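Local coordinates for glyoxalase-like domain protein (Staphylococcus aureus, PDB 3P8A), which is of unknown function but belongs to the glyoxalase-like VOC family, whose paired beta sheets commonly shape a binding or metal-dependent catalytic site, at residues A[107-112]-A[164-169]; A[160-165]-A[243-248]; A[64-69]-A[183-188]; A[191-196]-A[232-237]. One frame throughout, in Å; residues are numbered along the deposited sequence.

Four contacts illustrate how two mixed sheets are built and joined within one chain. Interaction 1 lies in the first sheet, between strands 106-113 and 166-170, and interaction 4 in the second, between strands 189-198 and 234-239. Their centres are about 13 Å apart, and I110 packs on F235 and V194 where the sheets meet. Interaction 2, about 10 Å from interaction 1 by centres and sharing P164 and P165 with it, ties the loop before strand 166-170 to strand 244-252, the neighbour of 189-198. Interaction 3 lies about 23 Å from interaction 2, centre to centre. Along the sequence interaction 3 encloses interaction 1, interaction 2 encloses interaction 4, and the segments of 2 and 3 alternate, each joining the two halves.

Interaction 1 of 4, residues A[107-112]-A[164-169]; sequences FKNICL and PPFFIQ
C111 and F166 form a parallel bridge, and their side chains emerge on the same face of the sheet. From its root outward, the cysteine first places CB over one face of the F166 ring, a CH-pi contact 4.0 Å from the centroid and displaced toward the rim. SG is then turned anti to the backbone N (chi1 177°), which carries it past the ring toward I168. There it lies 3.4 Å from I168 CG2 while still approaching F166 CE2, so the sulfur meets the aromatic ring obliquely and is wedged between phenyl and isoleucine.

The other face carries I110 and P165 side by side, I110 CG1 being 3.7 Å from P165 CB. Main-chain bonds hold both layers in step: L112 N gives a nearly straight bond of 2.8 Å to F166 O, I168 N reaches L112 O at 3.0 Å, and the bond from F166 N to I110 O is weak. Strand 147-155 flanks F166 on the far side, and W208 and F212 of helix 201-212 cover P165. The chemistry is thus that of a sheet interior, with main-chain bonds joining the strands and a sulfur and an aromatic ring packed in a buried, largely apolar setting.

Interaction 2 of 4, residues A[160-165]-A[243-248]; sequences DEIKPP and SKYHSV
Y245 and S243 share a first torsion that sets the side-chain group anti to the carbonyl carbon, chi1 -74° in the tyrosine and -78° in the serine, and each thereby reaches the 160-165 loop. The tyrosine hydroxyl arrives at the main chain: OH donates to K163 O over 2.7 Å, almost in line with the C=O bond, and the carbonyl oxygen lies at the edge of the ring, in its plane. I162 fills the ground beside this bond. Its CG2 touches the same end of the ring obliquely, 3.6 Å from Y245 CZ, while CD1 reaches the other way to pack 3.4 Å from K244 N. P165 adds its CD, 3.6 Å from the hydroxyl oxygen of Y245.

At the more open end, E161 bends at chi2 and curls back to accept a 2.8 Å bond from S243 OG on OE1. The donor comes to the anti side of the carboxylate and stands 33° out of its plane. K199 N also bonds to S243 OG, so the hydroxyl links the glutamate to the end of strand 189-198. Two hydroxyl donors therefore anchor an irregular loop to the start of strand 244-252, one at a main-chain oxygen and one at a carboxylate.

Interaction 3 of 4, residues A[64-69]-A[183-188]; sequences YINENY and KYFQKQ
Y64 and I65 run beside F185 and Q186 with CA atoms 5.0 Å apart in both pairs, though neither segment forms regular sheet here. The 64-69 segment turns between strands 58-64 and 69-75, closed by I65 N to N68 O and helped round by a left-handed backbone at E67 (phi 65°). Q186 N sits between two carbonyls, making weak bonds to Y64 O and to I65 O, the latter at 2.9 Å. Its side chain, extended beyond CG, brings NE2 to Y64 O at 2.8 Å, tilted from the carbonyl plane, and OE1 accepts from K46 N.

F185 lies under the turn. E67 N stands over one face of its ring, 3.5 Å above the plane toward the rim, while Y64 CB meets the ring edge. Y64 and Y184 point the same way, with planes 19° apart but slid so far that the rings barely overlap; the real touch is Y64 CD2 on Y184 CB, 3.4 Å. On the outer side one water donates to N66 OD1 and E67 OE1 and accepts from K187 NZ. It bridges E67 OE1 and K187 NZ, which stand 5.6 Å apart, so the opposite charges are probably joined through water.

Interaction 4 of 4, residues A[191-196]-A[232-237]; sequences IETVIV and DIYFRI
V196 and I237 lie side by side at one end of the paired strands, where I237 CD1 comes up against V196 CB at 3.7 Å and touches its CG2 as well. Next along the same face, F235 brings CD1 against V194 CB, 4.1 Å away, the valine's branch point lying obliquely beside the ring. Toward the far end I233 CG2 grazes V194 CG2. These bumps make one apolar surface, on which W208 of helix 201-212 covers V196, F235 and I237, while I110 from the first sheet packs on V194 and F235.

The opposite face is rougher. Chi1 of T193 (-53°) puts OG1 beside the backbone N and CG2 anti to it; CG2 fits over Y234 O and approaches R236 CB, while OG1 rests 3.8 Å from Y234 CB. I195 CG1 lies alongside R236 CB, and the rest of the arginine bends away at chi3 to a salt bridge with D225 and a cation-pi contact with Y223. On its other side strand 189-198 has a classic bulge, with E192 and T193 both facing I249 of strand 244-252.

Four main-chain bonds join the parallel strands, the shortest V196 N to R236 O at 2.7 Å. Such pairing of a sheet's first and fourth strands recurs in the VOC fold; here one face is sealed by aliphatic and aromatic carbon, and the other carries a charged group with partners in its own sheet.

Interaction 1 of 4, residues A[107-112]-A[164-169]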
# COMPACT_ATOMS: atom_id res chain seq x y z
N PHE A 107 9.27 -1.24 0.80
CA PHE A 107 7.87 -1.21 0.43
C PHE A 107 7.36 -2.64 0.29
O PHE A 107 8.01 -3.48 -0.34
CB PHE A 107 7.66 -0.41 -0.85
CG PHE A 107 7.88 1.08 -0.73
CD1 PHE A 107 7.33 1.79 0.34
CD2 PHE A 107 8.54 1.78 -1.73
CE1 PHE A 107 7.48 3.16 0.42
CE2 PHE A 107 8.66 3.17 -1.67
CZ PHE A 107 8.16 3.85 -0.58
N LYS A 108 6.24 -2.94 0.97
CA LYS A 108 5.65 -4.28 0.96
C LYS A 108 4.48 -4.43 -0.01
O LYS A 108 4.36 -5.47 -0.68
CB LYS A 108 5.18 -4.69 2.37
CG LYS A 108 6.32 -4.81 3.41
CD LYS A 108 7.22 -6.05 3.22
CE LYS A 108 8.58 -5.71 2.66
NZ LYS A 108 9.29 -6.95 2.15
N ASN A 109 3.60 -3.42 -0.05
CA ASN A 109 2.41 -3.44 -0.89
C ASN A 109 1.75 -2.09 -0.94
O ASN A 109 2.18 -1.14 -0.26
CB ASN A 109 1.38 -4.47 -0.32
CG ASN A 109 0.57 -5.17 -1.39
OD1 ASN A 109 0.43 -4.70 -2.54
ND2 ASN A 109 0.04 -6.31 -1.05
N ILE A 110 0.68 -1.99 -1.74
CA ILE A 110 -0.18 -0.81 -1.82
C ILE A 110 -1.58 -1.29 -1.51
O ILE A 110 -1.93 -2.46 -1.71
CB ILE A 110 -0.07 -0.07 -3.18
CG1 ILE A 110 -0.39 -1.03 -4.38
CG2 ILE A 110 1.32 0.60 -3.32
CD1 ILE A 110 -0.70 -0.28 -5.69
N CYS A 111 -2.40 -0.37 -1.05
CA CYS A 111 -3.75 -0.64 -0.64
C CYS A 111 -4.64 0.33 -1.37
O CYS A 111 -4.36 1.52 -1.42
CB CYS A 111 -3.85 -0.49 0.87
SG CYS A 111 -5.52 -0.72 1.55
N LEU A 112 -5.73 -0.20 -1.94
CA LEU A 112 -6.68 0.60 -2.68
C LEU A 112 -7.99 0.75 -1.90
O LEU A 112 -8.54 -0.23 -1.39
CB LEU A 112 -6.93 -0.03 -4.08
CG LEU A 112 -5.70 -0.30 -4.99
CD1 LEU A 112 -6.13 -0.98 -6.29
CD2 LEU A 112 -4.92 1.00 -5.32
N PRO A 164 -0.17 -9.03 -4.74
CA PRO A 164 -1.30 -8.25 -5.22
C PRO A 164 -1.71 -7.13 -4.27
O PRO A 164 -1.87 -7.37 -3.07
CB PRO A 164 -2.44 -9.30 -5.32
CG PRO A 164 -1.74 -10.60 -5.50
CD PRO A 164 -0.53 -10.46 -4.59
N PRO A 165 -1.97 -5.92 -4.81
CA PRO A 165 -2.55 -4.86 -3.98
C PRO A 165 -3.86 -5.36 -3.35
O PRO A 165 -4.53 -6.24 -3.92
CB PRO A 165 -2.85 -3.74 -4.99
CG PRO A 165 -1.90 -3.98 -6.09
CD PRO A 165 -1.81 -5.47 -6.21
N PHE A 166 -4.20 -4.84 -2.17
CA PHE A 166 -5.39 -5.28 -1.44
C PHE A 166 -6.34 -4.11 -1.25
O PHE A 166 -6.01 -2.98 -1.59
CB PHE A 166 -5.02 -5.99 -0.13
CG PHE A 166 -4.29 -5.13 0.87
CD1 PHE A 166 -2.92 -4.94 0.79
CD2 PHE A 166 -4.97 -4.54 1.93
CE1 PHE A 166 -2.25 -4.15 1.73
CE2 PHE A 166 -4.30 -3.77 2.88
CZ PHE A 166 -2.94 -3.59 2.78
N PHE A 167 -7.56 -4.41 -0.77
CA PHE A 167 -8.63 -3.42 -0.68
C PHE A 167 -8.96 -3.07 0.75
O PHE A 167 -8.88 -3.92 1.63
CB PHE A 167 -9.90 -3.97 -1.37
CG PHE A 167 -9.73 -4.39 -2.81
CD1 PHE A 167 -9.94 -3.49 -3.85
CD2 PHE A 167 -9.41 -5.71 -3.13
CE1 PHE A 167 -9.80 -3.88 -5.19
CE2 PHE A 167 -9.25 -6.10 -4.47
CZ PHE A 167 -9.48 -5.18 -5.49
N ILE A 168 -9.38 -1.83 0.96
CA ILE A 168 -9.78 -1.33 2.25
C ILE A 168 -11.11 -0.58 2.16
O ILE A 168 -11.33 0.22 1.25
CB ILE A 168 -8.68 -0.43 2.94
CG1 ILE A 168 -8.99 -0.18 4.44
CG2 ILE A 168 -8.42 0.91 2.17
CD1 ILE A 168 -7.72 0.26 5.29
N GLN A 169 -11.95 -0.81 3.15
CA GLN A 169 -13.18 -0.06 3.34
C GLN A 169 -13.17 0.37 4.81
O GLN A 169 -13.25 -0.47 5.71
CB GLN A 169 -14.46 -0.86 3.01
CG GLN A 169 -15.68 0.08 2.96
CD GLN A 169 -16.99 -0.65 2.90
OE1 GLN A 169 -17.23 -1.48 2.03
NE2 GLN A 169 -17.89 -0.28 3.78

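Interaction 2 of 4, residues A[160-165]-A[243-248]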
# COMPACT_ATOMS: atom_id res chain seq x y z
N ASP A 160 2.57 -15.17 -8.63
CA ASP A 160 2.61 -13.72 -8.47
C ASP A 160 4.04 -13.31 -8.33
O ASP A 160 4.70 -13.73 -7.37
CB ASP A 160 1.84 -13.25 -7.21
CG ASP A 160 0.33 -13.38 -7.25
OD1 ASP A 160 -0.28 -12.87 -8.22
OD2 ASP A 160 -0.24 -13.94 -6.28
N GLU A 161 4.56 -12.50 -9.26
CA GLU A 161 5.89 -11.95 -9.06
C GLU A 161 5.76 -10.87 -7.97
O GLU A 161 6.62 -10.73 -7.10
CB GLU A 161 6.44 -11.29 -10.35
CG GLU A 161 6.92 -12.29 -11.39
CD GLU A 161 8.14 -13.10 -11.03
OE1 GLU A 161 8.91 -12.67 -10.13
OE2 GLU A 161 8.32 -14.18 -11.65
N ILE A 162 4.64 -10.15 -8.02
CA ILE A 162 4.32 -9.00 -7.16
C ILE A 162 3.17 -9.33 -6.26
O ILE A 162 2.15 -9.83 -6.73
CB ILE A 162 3.98 -7.77 -8.09
CG1 ILE A 162 5.15 -7.39 -8.98
CG2 ILE A 162 3.45 -6.57 -7.32
CD1 ILE A 162 6.51 -7.14 -8.22
N LYS A 163 3.30 -8.98 -4.97
CA LYS A 163 2.20 -9.25 -4.05
C LYS A 163 1.02 -8.41 -4.50
O LYS A 163 1.19 -7.20 -4.71
CB LYS A 163 2.56 -8.91 -2.59
CG LYS A 163 1.54 -9.44 -1.59
CD LYS A 163 1.82 -10.87 -1.25
CE LYS A 163 0.94 -11.33 -0.11
NZ LYS A 163 1.35 -12.70 0.29
N PRO A 164 -0.17 -9.03 -4.74
CA PRO A 164 -1.30 -8.25 -5.22
C PRO A 164 -1.71 -7.13 -4.27
O PRO A 164 -1.87 -7.37 -3.07
CB PRO A 164 -2.44 -9.30 -5.32
CG PRO A 164 -1.74 -10.60 -5.50
CD PRO A 164 -0.53 -10.46 -4.59
N PRO A 165 -1.97 -5.92 -4.81
CA PRO A 165 -2.55 -4.86 -3.98
C PRO A 165 -3.86 -5.36 -3.35
O PRO A 165 -4.53 -6.24 -3.92
CB PRO A 165 -2.85 -3.74 -4.99
CG PRO A 165 -1.90 -3.98 -6.09
CD PRO A 165 -1.81 -5.47 -6.21
N SER A 243 11.70 -8.38 -8.36
CA SER A 243 10.25 -8.24 -8.36
C SER A 243 9.88 -7.57 -7.03
O SER A 243 9.88 -8.21 -5.98
CB SER A 243 9.53 -9.57 -8.55
OG SER A 243 9.55 -9.96 -9.91
N LYS A 244 9.59 -6.26 -7.07
CA LYS A 244 9.24 -5.51 -5.85
C LYS A 244 8.62 -4.14 -6.07
O LYS A 244 8.84 -3.51 -7.11
CB LYS A 244 10.49 -5.39 -4.92
CG LYS A 244 11.65 -4.59 -5.50
CD LYS A 244 12.74 -4.45 -4.44
CE LYS A 244 13.74 -3.39 -4.77
NZ LYS A 244 14.82 -3.35 -3.74
N TYR A 245 7.92 -3.64 -5.04
CA TYR A 245 7.42 -2.27 -4.93
C TYR A 245 8.72 -1.50 -4.66
O TYR A 245 9.38 -1.75 -3.65
CB TYR A 245 6.42 -2.16 -3.77
CG TYR A 245 5.10 -2.80 -4.12
CD1 TYR A 245 4.14 -2.10 -4.84
CD2 TYR A 245 4.82 -4.12 -3.76
CE1 TYR A 245 2.93 -2.70 -5.21
CE2 TYR A 245 3.63 -4.75 -4.16
CZ TYR A 245 2.69 -4.03 -4.87
OH TYR A 245 1.52 -4.61 -5.25
N HIS A 246 9.14 -0.71 -5.64
CA HIS A 246 10.44 -0.08 -5.68
C HIS A 246 10.53 1.36 -5.19
O HIS A 246 11.41 1.66 -4.39
CB HIS A 246 10.97 -0.21 -7.12
CG HIS A 246 12.29 0.45 -7.37
ND1 HIS A 246 13.48 -0.19 -7.04
CD2 HIS A 246 12.58 1.61 -8.00
CE1 HIS A 246 14.45 0.61 -7.48
NE2 HIS A 246 13.95 1.72 -8.05
N SER A 247 9.70 2.23 -5.69
CA SER A 247 9.77 3.63 -5.36
C SER A 247 8.44 4.35 -5.49
O SER A 247 7.52 3.85 -6.12
CB SER A 247 10.83 4.33 -6.23
OG SER A 247 10.39 4.54 -7.56
N VAL A 248 8.36 5.50 -4.86
CA VAL A 248 7.18 6.36 -4.89
C VAL A 248 7.66 7.76 -5.33
O VAL A 248 8.74 8.21 -4.90
CB VAL A 248 6.36 6.32 -3.55
CG1 VAL A 248 7.09 7.01 -2.39
CG2 VAL A 248 4.95 6.88 -3.73

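Interaction 3 of 4, residues A[64-69]-A[183-188]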
# COMPACT_ATOMS: atom_id res chain seq x y z
N TYR A 64 0.82 11.10 6.77
CA TYR A 64 -0.34 11.57 6.03
C TYR A 64 0.07 12.56 4.95
O TYR A 64 0.72 13.56 5.24
CB TYR A 64 -1.40 12.18 6.97
CG TYR A 64 -2.06 11.18 7.89
CD1 TYR A 64 -3.05 10.33 7.43
CD2 TYR A 64 -1.71 11.11 9.23
CE1 TYR A 64 -3.68 9.42 8.29
CE2 TYR A 64 -2.33 10.22 10.10
CZ TYR A 64 -3.32 9.37 9.62
OH TYR A 64 -3.95 8.49 10.47
N ILE A 65 -0.31 12.26 3.71
CA ILE A 65 0.01 13.12 2.57
C ILE A 65 -1.23 13.95 2.24
O ILE A 65 -1.41 15.02 2.82
CB ILE A 65 0.61 12.30 1.38
CG1 ILE A 65 1.78 11.41 1.82
CG2 ILE A 65 1.01 13.20 0.22
CD1 ILE A 65 3.04 12.19 2.50
N ASN A 66 -2.12 13.45 1.36
CA ASN A 66 -3.34 14.16 0.96
C ASN A 66 -4.39 13.15 0.50
O ASN A 66 -4.34 12.66 -0.63
CB ASN A 66 -3.01 15.21 -0.13
CG ASN A 66 -4.10 16.22 -0.42
OD1 ASN A 66 -5.21 16.19 0.14
ND2 ASN A 66 -3.81 17.15 -1.32
N GLU A 67 -5.29 12.77 1.44
CA GLU A 67 -6.37 11.79 1.25
C GLU A 67 -5.79 10.37 0.99
O GLU A 67 -6.50 9.43 0.59
CB GLU A 67 -7.40 12.25 0.18
CG GLU A 67 -8.17 13.48 0.61
CD GLU A 67 -8.96 14.16 -0.49
OE1 GLU A 67 -8.52 15.22 -0.98
OE2 GLU A 67 -10.04 13.64 -0.85
N ASN A 68 -4.48 10.23 1.28
CA ASN A 68 -3.71 8.99 1.20
C ASN A 68 -2.51 9.14 2.13
O ASN A 68 -2.25 10.23 2.63
CB ASN A 68 -3.30 8.64 -0.25
CG ASN A 68 -2.78 9.78 -1.08
OD1 ASN A 68 -3.27 10.06 -2.19
ND2 ASN A 68 -1.79 10.48 -0.56
N TYR A 69 -1.82 8.04 2.43
CA TYR A 69 -0.72 8.12 3.38
C TYR A 69 0.32 7.06 3.17
O TYR A 69 0.15 6.16 2.35
CB TYR A 69 -1.26 8.06 4.83
CG TYR A 69 -2.02 6.81 5.21
CD1 TYR A 69 -1.42 5.81 5.97
CD2 TYR A 69 -3.36 6.65 4.84
CE1 TYR A 69 -2.12 4.66 6.33
CE2 TYR A 69 -4.07 5.51 5.21
CZ TYR A 69 -3.45 4.51 5.94
OH TYR A 69 -4.14 3.39 6.31
N LYS A 183 -6.20 17.69 9.66
CA LYS A 183 -5.25 18.30 10.59
C LYS A 183 -3.84 17.70 10.45
O LYS A 183 -2.86 18.36 10.80
CB LYS A 183 -5.74 18.21 12.06
CG LYS A 183 -5.94 16.79 12.57
CD LYS A 183 -5.94 16.70 14.09
CE LYS A 183 -7.31 16.50 14.70
NZ LYS A 183 -7.92 15.19 14.33
N TYR A 184 -3.75 16.47 9.91
CA TYR A 184 -2.52 15.71 9.69
C TYR A 184 -2.00 15.74 8.25
O TYR A 184 -0.82 15.44 8.04
CB TYR A 184 -2.66 14.24 10.15
CG TYR A 184 -3.14 14.06 11.58
CD1 TYR A 184 -2.49 14.69 12.64
CD2 TYR A 184 -4.19 13.20 11.87
CE1 TYR A 184 -2.92 14.51 13.95
CE2 TYR A 184 -4.63 13.02 13.18
CZ TYR A 184 -3.99 13.67 14.22
OH TYR A 184 -4.43 13.49 15.51
N PHE A 185 -2.85 16.10 7.26
CA PHE A 185 -2.45 16.15 5.85
C PHE A 185 -1.36 17.18 5.59
O PHE A 185 -1.44 18.31 6.07
CB PHE A 185 -3.65 16.40 4.92
CG PHE A 185 -4.72 15.33 4.81
CD1 PHE A 185 -4.50 14.03 5.27
CD2 PHE A 185 -5.96 15.62 4.23
CE1 PHE A 185 -5.49 13.05 5.16
CE2 PHE A 185 -6.96 14.64 4.14
CZ PHE A 185 -6.71 13.36 4.60
N GLN A 186 -0.34 16.78 4.82
CA GLN A 186 0.80 17.64 4.48
C GLN A 186 0.62 17.92 3.01
O GLN A 186 1.16 17.22 2.16
CB GLN A 186 2.12 16.91 4.77
CG GLN A 186 2.24 16.48 6.22
CD GLN A 186 3.38 15.53 6.41
OE1 GLN A 186 4.55 15.93 6.40
NE2 GLN A 186 3.06 14.25 6.60
N LYS A 187 -0.21 18.93 2.72
CA LYS A 187 -0.67 19.32 1.39
C LYS A 187 0.34 19.91 0.40
O LYS A 187 0.01 20.10 -0.78
CB LYS A 187 -2.00 20.07 1.48
CG LYS A 187 -3.13 19.13 1.90
CD LYS A 187 -4.49 19.79 1.98
CE LYS A 187 -5.55 18.77 2.35
NZ LYS A 187 -6.90 19.39 2.44
N GLN A 188 1.59 20.09 0.85
CA GLN A 188 2.73 20.51 0.01
C GLN A 188 3.13 19.28 -0.85
O GLN A 188 3.72 19.43 -1.92
CB GLN A 188 3.92 20.96 0.91
CG GLN A 188 4.56 19.82 1.72
CD GLN A 188 4.98 20.13 3.13
OE1 GLN A 188 6.15 20.08 3.49
NE2 GLN A 188 4.00 20.38 3.99
O HOH W 1 -7.75 17.53 0.26

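Interaction 4 of 4, residues A[191-196]-A[232-237]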
# COMPACT_ATOMS: atom_id res chain seq x y z
N ILE A 191 1.23 12.31 -3.83
CA ILE A 191 1.75 11.08 -4.44
C ILE A 191 1.35 11.15 -5.93
O ILE A 191 0.20 11.47 -6.24
CB ILE A 191 1.29 9.79 -3.71
CG1 ILE A 191 1.98 9.66 -2.33
CG2 ILE A 191 1.56 8.54 -4.56
CD1 ILE A 191 1.26 8.84 -1.30
N GLU A 192 2.31 10.91 -6.82
CA GLU A 192 2.09 10.97 -8.26
C GLU A 192 2.19 9.60 -8.92
O GLU A 192 1.39 9.29 -9.81
CB GLU A 192 3.12 11.93 -8.87
CG GLU A 192 2.92 12.25 -10.34
CD GLU A 192 4.02 13.07 -10.98
OE1 GLU A 192 5.06 13.31 -10.32
OE2 GLU A 192 3.84 13.47 -12.15
N THR A 193 3.22 8.81 -8.54
CA THR A 193 3.49 7.52 -9.17
C THR A 193 4.04 6.54 -8.17
O THR A 193 4.80 6.90 -7.28
CB THR A 193 4.50 7.72 -10.33
OG1 THR A 193 4.03 8.73 -11.21
CG2 THR A 193 4.74 6.44 -11.15
N VAL A 194 3.71 5.28 -8.39
CA VAL A 194 4.21 4.14 -7.66
C VAL A 194 4.90 3.29 -8.71
O VAL A 194 4.29 2.95 -9.75
CB VAL A 194 3.12 3.36 -6.86
CG1 VAL A 194 3.69 2.06 -6.27
CG2 VAL A 194 2.57 4.23 -5.76
N ILE A 195 6.20 3.06 -8.49
CA ILE A 195 7.00 2.27 -9.39
C ILE A 195 7.22 0.87 -8.82
O ILE A 195 7.70 0.70 -7.69
CB ILE A 195 8.33 2.97 -9.82
CG1 ILE A 195 8.02 4.32 -10.51
CG2 ILE A 195 9.09 2.06 -10.80
CD1 ILE A 195 9.30 5.09 -11.08
N VAL A 196 6.87 -0.12 -9.65
CA VAL A 196 6.98 -1.53 -9.35
C VAL A 196 7.96 -2.14 -10.35
O VAL A 196 7.86 -1.88 -11.57
CB VAL A 196 5.57 -2.21 -9.44
CG1 VAL A 196 5.66 -3.72 -9.26
CG2 VAL A 196 4.58 -1.61 -8.44
N ASP A 232 -5.81 9.79 -9.90
CA ASP A 232 -4.75 10.36 -10.74
C ASP A 232 -3.33 9.76 -10.54
O ASP A 232 -2.41 10.25 -11.18
CB ASP A 232 -4.67 11.91 -10.64
CG ASP A 232 -5.91 12.69 -10.25
OD1 ASP A 232 -5.78 13.63 -9.43
OD2 ASP A 232 -6.99 12.44 -10.85
N ILE A 233 -3.16 8.77 -9.66
CA ILE A 233 -1.85 8.14 -9.42
C ILE A 233 -1.48 7.22 -10.59
O ILE A 233 -2.29 6.38 -11.00
CB ILE A 233 -1.81 7.32 -8.09
CG1 ILE A 233 -2.31 8.05 -6.82
CG2 ILE A 233 -0.48 6.57 -7.85
CD1 ILE A 233 -1.73 9.30 -6.51
N TYR A 234 -0.24 7.32 -11.09
CA TYR A 234 0.23 6.39 -12.11
C TYR A 234 0.87 5.20 -11.43
O TYR A 234 1.43 5.33 -10.34
CB TYR A 234 1.19 7.07 -13.10
CG TYR A 234 0.46 8.07 -13.96
CD1 TYR A 234 -0.19 7.68 -15.12
CD2 TYR A 234 0.29 9.39 -13.53
CE1 TYR A 234 -0.92 8.58 -15.88
CE2 TYR A 234 -0.43 10.30 -14.29
CZ TYR A 234 -1.04 9.89 -15.46
OH TYR A 234 -1.76 10.78 -16.22
N PHE A 235 0.74 4.03 -12.04
CA PHE A 235 1.33 2.77 -11.59
C PHE A 235 2.26 2.33 -12.69
O PHE A 235 1.80 1.96 -13.78
CB PHE A 235 0.26 1.71 -11.28
CG PHE A 235 -0.64 2.17 -10.17
CD1 PHE A 235 -0.21 2.10 -8.84
CD2 PHE A 235 -1.85 2.80 -10.45
CE1 PHE A 235 -1.02 2.59 -7.81
CE2 PHE A 235 -2.64 3.30 -9.41
CZ PHE A 235 -2.22 3.19 -8.10
N ARG A 236 3.56 2.46 -12.46
CA ARG A 236 4.54 2.08 -13.44
C ARG A 236 5.10 0.73 -13.09
O ARG A 236 5.67 0.57 -12.01
CB ARG A 236 5.65 3.16 -13.57
CG ARG A 236 6.75 2.75 -14.58
CD ARG A 236 7.63 3.91 -14.94
NE ARG A 236 6.88 4.89 -15.71
CZ ARG A 236 7.38 6.00 -16.24
NH1 ARG A 236 8.66 6.30 -16.08
NH2 ARG A 236 6.61 6.81 -16.95
N ILE A 237 4.91 -0.25 -14.00
CA ILE A 237 5.46 -1.61 -13.88
C ILE A 237 6.60 -1.64 -14.87
O ILE A 237 6.39 -1.43 -16.07
CB ILE A 237 4.42 -2.74 -14.19
CG1 ILE A 237 3.01 -2.51 -13.56
CG2 ILE A 237 4.98 -4.16 -13.91
CD1 ILE A 237 2.92 -2.41 -12.02